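Local atomic coordinates of translation initiation factor eIF2B subunit delta (Schizosaccharomyces pombe, PDB entry 5B04), a protein that forms part of the eIF2B complex, which catalyses the exchange of GDP for GTP on the gamma subunit of eIF2. Residues R295-D300 / T322-S327; V270-L275 / T337-G342. All blocks are in the same frame, centred on the assembly; numbering follows the deposited sequence.

Contact 1 (R295-D300 / T322-S327); sequences RVVVVD and TYVMIS
Asp300 and Tyr323 meet through their side chains on one face of the sheet. With CG anti to the backbone N (chi1 -178°), the Tyr323 ring starts out beside the carbonyl carbon, and its far end comes to Asp300. OD2 sits at the ring edge, in its plane. The carboxylate is turned 80° from the ring. Tyr323 OH is modelled as donor to Asp300 OD2, but the bond is too short for its length to be trusted. The other carboxylate oxygen, OD1, accepts from Gly307 N. On the same face Val298 CG1 packs on Tyr323 CD1 at 4.0 Å, and Met325 SD lies 3.8 Å from Asp300 CB.

The two strands are parallel neighbours, joined through helix 306-316 as a beta-alpha-beta unit. Thr322 N bonds to Val296 O and Val324 N to Val298 O.

On the other face lie Val297, Val299, Thr322 and Val324. The Val299 and Val324 side chains cross obliquely, their CG2 atoms 4.1 Å apart, and Val299 CG1 touches Ile326 CB at 4.0 Å. Helix 329-333 covers Val297 and Val324 through Ile332. Thr322 and Tyr323 also pair with a parallel strand of the eIF2B beta subunit, which carries the sheet across the interface.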
loop_
_atom_site.group_PDB
_atom_site.type_symbol
_atom_site.label_atom_id
_atom_site.label_comp_id
_atom_site.label_asym_id
_atom_site.label_seq_id
_atom_site.Cartn_x
_atom_site.Cartn_y
_atom_site.Cartn_z
ATOM N N ARG G 295 -29.328 -11.825 -19.232
ATOM C CA ARG G 295 -28.858 -10.740 -20.080
ATOM C C ARG G 295 -27.385 -10.470 -19.803
ATOM O O ARG G 295 -26.886 -10.748 -18.712
ATOM C CB ARG G 295 -29.695 -9.474 -19.874
ATOM C CG ARG G 295 -29.710 -8.926 -18.459
ATOM C CD ARG G 295 -30.604 -7.697 -18.381
ATOM N NE ARG G 295 -30.755 -7.194 -17.020
ATOM C CZ ARG G 295 -30.123 -6.125 -16.544
ATOM N NH1 ARG G 295 -29.292 -5.444 -17.323
ATOM N NH2 ARG G 295 -30.322 -5.738 -15.292
ATOM N N VAL G 296 -26.691 -9.938 -20.803
ATOM C CA VAL G 296 -25.251 -9.738 -20.717
ATOM C C VAL G 296 -24.886 -8.263 -20.599
ATOM O O VAL G 296 -25.434 -7.420 -21.306
ATOM C CB VAL G 296 -24.534 -10.340 -21.946
ATOM C CG1 VAL G 296 -23.036 -10.075 -21.883
ATOM C CG2 VAL G 296 -24.811 -11.830 -22.045
ATOM N N VAL G 297 -23.964 -7.955 -19.693
ATOM C CA VAL G 297 -23.402 -6.614 -19.610
ATOM C C VAL G 297 -21.996 -6.609 -20.192
ATOM O O VAL G 297 -21.098 -7.271 -19.672
ATOM C CB VAL G 297 -23.359 -6.096 -18.164
ATOM C CG1 VAL G 297 -22.588 -4.788 -18.099
ATOM C CG2 VAL G 297 -24.767 -5.920 -17.622
ATOM N N VAL G 298 -21.812 -5.869 -21.279
ATOM C CA VAL G 298 -20.513 -5.788 -21.933
ATOM C C VAL G 298 -19.776 -4.518 -21.529
ATOM O O VAL G 298 -20.252 -3.409 -21.770
ATOM C CB VAL G 298 -20.646 -5.829 -23.464
ATOM C CG1 VAL G 298 -19.289 -5.618 -24.119
ATOM C CG2 VAL G 298 -21.260 -7.147 -23.909
ATOM N N VAL G 299 -18.612 -4.689 -20.911
ATOM C CA VAL G 299 -17.779 -3.562 -20.516
ATOM C C VAL G 299 -16.633 -3.382 -21.504
ATOM O O VAL G 299 -15.857 -4.307 -21.741
ATOM C CB VAL G 299 -17.212 -3.746 -19.096
ATOM C CG1 VAL G 299 -16.254 -2.618 -18.756
ATOM C CG2 VAL G 299 -18.341 -3.816 -18.080
ATOM N N ASP G 300 -16.533 -2.189 -22.080
ATOM C CA ASP G 300 -15.510 -1.907 -23.079
ATOM C C ASP G 300 -14.461 -0.947 -22.531
ATOM O O ASP G 300 -14.605 -0.426 -21.425
ATOM C CB ASP G 300 -16.148 -1.328 -24.343
ATOM C CG ASP G 300 -15.393 -1.703 -25.601
ATOM O OD1 ASP G 300 -14.217 -2.111 -25.494
ATOM O OD2 ASP G 300 -15.980 -1.595 -26.699
ATOM N N THR G 322 -26.371 -5.011 -22.474
ATOM C CA THR G 322 -26.132 -3.634 -22.060
ATOM C C THR G 322 -24.666 -3.300 -22.325
ATOM O O THR G 322 -23.788 -4.138 -22.123
ATOM C CB THR G 322 -26.473 -3.415 -20.571
ATOM O OG1 THR G 322 -27.857 -3.709 -20.347
ATOM C CG2 THR G 322 -26.200 -1.977 -20.155
ATOM N N TYR G 323 -24.402 -2.081 -22.788
ATOM C CA TYR G 323 -23.055 -1.695 -23.192
ATOM C C TYR G 323 -22.589 -0.427 -22.480
ATOM O O TYR G 323 -23.196 0.633 -22.621
ATOM C CB TYR G 323 -23.008 -1.500 -24.709
ATOM C CG TYR G 323 -21.646 -1.153 -25.265
ATOM C CD1 TYR G 323 -20.689 -2.136 -25.478
ATOM C CD2 TYR G 323 -21.325 0.157 -25.600
ATOM C CE1 TYR G 323 -19.445 -1.822 -25.997
ATOM C CE2 TYR G 323 -20.087 0.478 -26.117
ATOM C CZ TYR G 323 -19.151 -0.512 -26.314
ATOM O OH TYR G 323 -17.918 -0.188 -26.830
ATOM N N VAL G 324 -21.510 -0.546 -21.710
ATOM C CA VAL G 324 -20.945 0.590 -20.987
ATOM C C VAL G 324 -19.423 0.605 -21.084
ATOM O O VAL G 324 -18.801 -0.420 -21.366
ATOM C CB VAL G 324 -21.338 0.575 -19.492
ATOM C CG1 VAL G 324 -22.842 0.736 -19.323
ATOM C CG2 VAL G 324 -20.850 -0.703 -18.826
ATOM N N MET G 325 -18.825 1.769 -20.850
ATOM C CA MET G 325 -17.372 1.869 -20.775
ATOM C C MET G 325 -16.903 1.508 -19.372
ATOM O O MET G 325 -17.691 1.524 -18.425
ATOM C CB MET G 325 -16.893 3.272 -21.151
ATOM C CG MET G 325 -17.185 3.668 -22.587
ATOM S SD MET G 325 -16.599 2.453 -23.781
ATOM C CE MET G 325 -14.836 2.570 -23.534
ATOM N N ILE G 326 -15.618 1.193 -19.241
ATOM C CA ILE G 326 -15.055 0.757 -17.967
ATOM C C ILE G 326 -15.149 1.855 -16.903
ATOM O O ILE G 326 -15.068 1.583 -15.706
ATOM C CB ILE G 326 -13.580 0.311 -18.134
ATOM C CG1 ILE G 326 -13.110 -0.491 -16.917
ATOM C CG2 ILE G 326 -12.677 1.508 -18.400
ATOM C CD1 ILE G 326 -11.744 -1.116 -17.088
ATOM N N SER G 327 -15.342 3.094 -17.347
ATOM C CA SER G 327 -15.501 4.219 -16.435
ATOM C C SER G 327 -16.826 4.139 -15.686
ATOM O O SER G 327 -16.974 4.704 -14.602
ATOM C CB SER G 327 -15.418 5.540 -17.198
ATOM O OG SER G 327 -14.288 5.566 -18.052
#

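Contact 2 (V270-L275 / T337-G342); sequences VILTYL and TKIFLG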
loop_
_atom_site.group_PDB
_atom_site.type_symbol
_atom_site.label_atom_id
_atom_site.label_comp_id
_atom_site.label_asym_id
_atom_site.label_seq_id
_atom_site.Cartn_x
_atom_site.Cartn_y
_atom_site.Cartn_z
ATOM N N VAL G 270 -27.612 -11.630 -14.515
ATOM C CA VAL G 270 -27.081 -10.507 -15.273
ATOM C C VAL G 270 -25.564 -10.650 -15.322
ATOM O O VAL G 270 -24.868 -10.346 -14.353
ATOM C CB VAL G 270 -27.474 -9.155 -14.655
ATOM C CG1 VAL G 270 -26.882 -8.012 -15.460
ATOM C CG2 VAL G 270 -28.987 -9.030 -14.580
ATOM N N ILE G 271 -25.064 -11.125 -16.456
ATOM C CA ILE G 271 -23.673 -11.544 -16.571
ATOM C C ILE G 271 -22.784 -10.484 -17.216
ATOM O O ILE G 271 -23.125 -9.922 -18.255
ATOM C CB ILE G 271 -23.572 -12.853 -17.373
ATOM C CG1 ILE G 271 -24.339 -13.963 -16.654
ATOM C CG2 ILE G 271 -22.122 -13.249 -17.585
ATOM C CD1 ILE G 271 -24.375 -15.268 -17.408
ATOM N N LEU G 272 -21.640 -10.221 -16.591
ATOM C CA LEU G 272 -20.703 -9.226 -17.094
ATOM C C LEU G 272 -19.528 -9.880 -17.813
ATOM O O LEU G 272 -18.776 -10.652 -17.219
ATOM C CB LEU G 272 -20.194 -8.346 -15.946
ATOM C CG LEU G 272 -19.487 -7.020 -16.261
ATOM C CD1 LEU G 272 -19.557 -6.100 -15.056
ATOM C CD2 LEU G 272 -18.032 -7.221 -16.673
ATOM N N THR G 273 -19.318 -9.498 -19.054
ATOM C CA THR G 273 -18.145 -9.918 -19.763
ATOM C C THR G 273 -17.398 -8.695 -20.172
ATOM O O THR G 273 -18.006 -7.732 -20.542
ATOM C CB THR G 273 -18.500 -10.660 -21.024
ATOM O OG1 THR G 273 -17.311 -10.891 -21.773
ATOM C CG2 THR G 273 -19.414 -9.843 -21.829
ATOM N N TYR G 274 -16.080 -8.734 -20.105
ATOM C CA TYR G 274 -15.282 -7.580 -20.424
ATOM C C TYR G 274 -14.632 -7.858 -21.757
ATOM O O TYR G 274 -14.160 -8.924 -22.010
ATOM C CB TYR G 274 -14.380 -7.290 -19.245
ATOM C CG TYR G 274 -13.332 -6.253 -19.461
ATOM C CD1 TYR G 274 -13.633 -5.024 -19.967
ATOM C CD2 TYR G 274 -12.053 -6.502 -19.134
ATOM C CE1 TYR G 274 -12.662 -4.081 -20.152
ATOM C CE2 TYR G 274 -11.084 -5.572 -19.324
ATOM C CZ TYR G 274 -11.400 -4.369 -19.829
ATOM O OH TYR G 274 -10.415 -3.464 -19.992
ATOM N N LEU G 275 -14.593 -6.858 -22.608
ATOM C CA LEU G 275 -13.951 -6.973 -23.887
ATOM C C LEU G 275 -14.473 -8.003 -24.874
ATOM O O LEU G 275 -15.644 -8.049 -25.126
ATOM C CB LEU G 275 -12.483 -7.011 -23.606
ATOM C CG LEU G 275 -12.110 -5.678 -22.986
ATOM C CD1 LEU G 275 -10.673 -5.662 -22.550
ATOM C CD2 LEU G 275 -12.328 -4.571 -23.973
ATOM N N THR G 337 -24.964 -9.777 -11.535
ATOM C CA THR G 337 -25.036 -10.865 -10.565
ATOM C C THR G 337 -23.865 -11.834 -10.711
ATOM O O THR G 337 -23.498 -12.518 -9.756
ATOM C CB THR G 337 -26.353 -11.654 -10.696
ATOM O OG1 THR G 337 -26.440 -12.234 -12.005
ATOM C CG2 THR G 337 -27.548 -10.743 -10.467
ATOM N N LYS G 338 -23.285 -11.894 -11.907
ATOM C CA LYS G 338 -22.143 -12.771 -12.164
ATOM C C LYS G 338 -21.154 -12.157 -13.151
ATOM O O LYS G 338 -21.544 -11.463 -14.089
ATOM C CB LYS G 338 -22.615 -14.130 -12.688
ATOM C CG LYS G 338 -23.102 -15.078 -11.606
ATOM C CD LYS G 338 -23.509 -16.422 -12.184
ATOM C CE LYS G 338 -24.021 -17.350 -11.095
ATOM N NZ LYS G 338 -25.234 -16.803 -10.427
ATOM N N ILE G 339 -19.870 -12.425 -12.931
ATOM C CA ILE G 339 -18.815 -11.931 -13.809
ATOM C C ILE G 339 -18.018 -13.086 -14.405
ATOM O O ILE G 339 -17.501 -13.935 -13.679
ATOM C CB ILE G 339 -17.852 -10.989 -13.063
ATOM C CG1 ILE G 339 -18.606 -9.776 -12.519
ATOM C CG2 ILE G 339 -16.721 -10.544 -13.977
ATOM C CD1 ILE G 339 -17.781 -8.914 -11.593
ATOM N N PHE G 340 -17.922 -13.113 -15.731
ATOM C CA PHE G 340 -17.185 -14.165 -16.422
ATOM C C PHE G 340 -15.971 -13.596 -17.143
ATOM O O PHE G 340 -16.083 -12.641 -17.912
ATOM C CB PHE G 340 -18.092 -14.895 -17.413
ATOM C CG PHE G 340 -19.024 -15.881 -16.768
ATOM C CD1 PHE G 340 -20.039 -15.452 -15.930
ATOM C CD2 PHE G 340 -18.885 -17.239 -17.004
ATOM C CE1 PHE G 340 -20.898 -16.358 -15.337
ATOM C CE2 PHE G 340 -19.742 -18.150 -16.415
ATOM C CZ PHE G 340 -20.749 -17.708 -15.580
ATOM N N LEU G 341 -14.810 -14.191 -16.891
ATOM C CA LEU G 341 -13.564 -13.695 -17.457
ATOM C C LEU G 341 -12.811 -14.768 -18.235
ATOM O O LEU G 341 -12.694 -15.909 -17.790
ATOM C CB LEU G 341 -12.666 -13.140 -16.351
ATOM C CG LEU G 341 -13.280 -12.074 -15.446
ATOM C CD1 LEU G 341 -12.311 -11.695 -14.340
ATOM C CD2 LEU G 341 -13.679 -10.851 -16.256
ATOM N N GLY G 342 -12.308 -14.388 -19.405
ATOM C CA GLY G 342 -11.401 -15.233 -20.155
ATOM C C GLY G 342 -9.985 -14.831 -19.793
ATOM O O GLY G 342 -9.732 -13.672 -19.471
#
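The Phe340 ring meets Ile271 at an oblique angle, neither squarely on a face nor at the edge. Ile271 CG2 lies 3.5 Å from Phe340 CD1. Val280 of helix 278-289 also touches the Phe340 side chain. The other ring, that of Tyr274, has CG of Leu275, its neighbour in sequence, over the centre of one face.

Leu272 and Ile339 point to the other side of the sheet, where Leu272 CB packs on Ile339 CG1 at 4.0 Å. Ile361 of helix 358-367 covers both.

At the start of the pair Thr337 bonds twice to Val270. Thr337 OG1 accepts from Val270 N at 2.8 Å, and Thr337 N donates to Val270 O at 2.9 Å, on a lone pair. Lys338 N is a second donor to Val270 O. This bond is longer, at 3.3 Å, and its donor lies above the carbonyl plane. Asp269 bonds to Thr337 OG1 and forms a salt bridge with Lys338 NZ.

Further on, Leu272 N bonds to Lys338 O, and Phe340 N to Leu272 O. Parallel neighbours 269-274 and 338-342, with helices packed on both faces, are characteristic of the centre of a Rossmann-like sheet.

How the contacts relate
Strand 269-274 comes first in the chain and supplies one side of contact 2. Helix 278-289 leads on to strand 294-300. Helix 306-316 then returns the chain to strand 320-325, and contact 1 closes this short loop. After helix 329-333 the chain reaches strand 338-342, which pairs on the far side of strand 269-274 and closes the longer loop of contact 2. Contact 1 is therefore nested inside contact 2. Their centres lie about 9 Å apart. Strands 294-300 and 269-274 are neighbours, and Val297 N to Ile271 O and Val297 O to Thr273 N are probable hydrogen bonds between them. Together the contacts order four parallel strands as 320-325, 294-300, 269-274 and 338-342.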